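5'-nucleotidase SURE (Aquifex aeolicus, PDB 2WQK) removes the phosphate from nucleoside 5'-monophosphates by hydrolysis, using a divalent metal cation. Local coordinates at the interface of chains A and B. Numbering follows the deposited sequence. Chains: chain A/B, 5'-nucleotidase SURE.

The interface of chains A and B. Residues chain A 193-196, 200; chain B 192, 202.
B:Trp202 lies with one face of its indole against the turn of chain A that follows strand 186-193, where the beta-hairpin of strands 186-193 and 199-206 reaches from one SurE-family subunit to the other. A:Asp194 covers the six-membered ring with its methylene, small enough to lie close on the ring, CB standing 3.4 Å from CZ3 of B:Trp202, while A:Pro195 lays its ring CD over the five-membered ring, 3.7 Å from that centroid. The C-H bonds of this proline carbon are probably mildly polarised by the adjacent amide nitrogen, which suits them to a pi face, and the rigid proline ring keeps its place there. At the rim, CZ3 of B:Trp202 points into a face of A:Phe200, 3.6 Å from CE2, with the two planes 66° apart. B:Tyr192 receives the edge of the same phenylalanine on its own ring, nearly perpendicular, so A:Phe200 offers a face to one aromatic and its CZ corner to the other. A tyrosine suits this place because its ring packs on A:Phe200 while its hydroxyl adds the polar link: OH of B:Tyr192 donates to the backbone carbonyl O of A:Ile193 at 2.7 Å, tilted 15° from the carbonyl plane. An alanine in place of B:Trp202 is likely to strip A:Asp194 CB and A:Pro195 of their flat platform and leave a gap beside A:Phe200. Behind this shell, the carboxylate OD1 of A:Asp194 accepts the backbone N-H of A:Tyr196, N to OD1 2.8 Å, from above the carboxylate plane. With chi1 at 76°, CG lies between the backbone N and carbonyl carbon, which directs the carboxylate to that N-H; the bond probably steadies the turn that presents CB to the indole.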
loop_
_atom_site.group_PDB
_atom_site.type_symbol
_atom_site.label_atom_id
_atom_site.label_comp_id
_atom_site.label_asym_id
_atom_site.label_seq_id
_atom_site.Cartn_x
_atom_site.Cartn_y
_atom_site.Cartn_z
ATOM N N ILE A 193 -12.728 -18.312 14.441
ATOM C CA ILE A 193 -11.887 -19.343 13.818
ATOM C C ILE A 193 -12.018 -19.332 12.294
ATOM O O ILE A 193 -13.135 -19.308 11.775
ATOM C CB ILE A 193 -12.207 -20.741 14.393
ATOM C CG1 ILE A 193 -12.066 -20.724 15.918
ATOM C CG2 ILE A 193 -11.325 -21.793 13.747
ATOM C CD1 ILE A 193 -10.626 -20.619 16.393
ATOM N N ASP A 194 -10.891 -19.263 11.582
ATOM C CA ASP A 194 -10.922 -19.167 10.125
ATOM C C ASP A 194 -11.285 -20.534 9.494
ATOM O O ASP A 194 -11.391 -21.541 10.193
ATOM C CB ASP A 194 -9.629 -18.515 9.559
ATOM C CG ASP A 194 -8.412 -19.453 9.547
ATOM O OD1 ASP A 194 -8.569 -20.701 9.578
ATOM O OD2 ASP A 194 -7.267 -18.929 9.466
ATOM N N PRO A 195 -11.519 -20.566 8.172
ATOM C CA PRO A 195 -11.904 -21.809 7.490
ATOM C C PRO A 195 -10.937 -22.975 7.579
ATOM O O PRO A 195 -11.345 -24.124 7.279
ATOM C CB PRO A 195 -12.030 -21.356 6.031
ATOM C CG PRO A 195 -12.345 -19.909 6.131
ATOM C CD PRO A 195 -11.538 -19.416 7.239
ATOM N N TYR A 196 -9.693 -22.679 7.975
ATOM C CA TYR A 196 -8.602 -23.665 8.105
ATOM C C TYR A 196 -8.337 -24.018 9.579
ATOM O O TYR A 196 -7.358 -24.703 9.876
ATOM C CB TYR A 196 -7.344 -23.112 7.425
ATOM C CG TYR A 196 -7.638 -22.502 6.070
ATOM C CD1 TYR A 196 -8.034 -23.301 4.998
ATOM C CD2 TYR A 196 -7.562 -21.123 5.861
ATOM C CE1 TYR A 196 -8.352 -22.729 3.742
ATOM C CE2 TYR A 196 -7.863 -20.545 4.598
ATOM C CZ TYR A 196 -8.259 -21.359 3.551
ATOM O OH TYR A 196 -8.558 -20.775 2.308
ATOM N N PHE A 200 -8.493 -15.883 14.620
ATOM C CA PHE A 200 -8.332 -14.467 14.264
ATOM C C PHE A 200 -9.219 -13.627 15.170
ATOM O O PHE A 200 -10.099 -14.149 15.869
ATOM C CB PHE A 200 -8.549 -14.188 12.775
ATOM C CG PHE A 200 -9.969 -14.389 12.284
ATOM C CD1 PHE A 200 -10.784 -13.293 12.037
ATOM C CD2 PHE A 200 -10.474 -15.646 11.977
ATOM C CE1 PHE A 200 -12.082 -13.447 11.549
ATOM C CE2 PHE A 200 -11.780 -15.795 11.473
ATOM C CZ PHE A 200 -12.558 -14.700 11.238
ATOM N N TYR B 192 -19.388 -14.910 8.411
ATOM C CA TYR B 192 -19.209 -14.524 9.808
ATOM C C TYR B 192 -20.007 -13.269 10.083
ATOM O O TYR B 192 -20.406 -12.559 9.133
ATOM C CB TYR B 192 -17.743 -14.245 10.076
ATOM C CG TYR B 192 -16.815 -15.420 9.891
ATOM C CD1 TYR B 192 -16.449 -16.224 10.950
ATOM C CD2 TYR B 192 -16.260 -15.693 8.654
ATOM C CE1 TYR B 192 -15.553 -17.278 10.769
ATOM C CE2 TYR B 192 -15.385 -16.744 8.470
ATOM C CZ TYR B 192 -15.025 -17.527 9.537
ATOM O OH TYR B 192 -14.139 -18.551 9.350
ATOM N N TRP B 202 -15.188 -15.219 4.124
ATOM C CA TRP B 202 -13.838 -15.712 3.894
ATOM C C TRP B 202 -13.941 -16.733 2.758
ATOM O O TRP B 202 -14.650 -17.719 2.877
ATOM C CB TRP B 202 -13.273 -16.368 5.171
ATOM C CG TRP B 202 -11.765 -16.440 5.190
ATOM C CD1 TRP B 202 -10.949 -16.851 4.184
ATOM C CD2 TRP B 202 -10.924 -16.070 6.272
ATOM N NE1 TRP B 202 -9.633 -16.751 4.563
ATOM C CE2 TRP B 202 -9.581 -16.289 5.856
ATOM C CE3 TRP B 202 -11.157 -15.590 7.551
ATOM C CZ2 TRP B 202 -8.470 -16.005 6.687
ATOM C CZ3 TRP B 202 -10.051 -15.345 8.384
ATOM C CH2 TRP B 202 -8.735 -15.537 7.938
#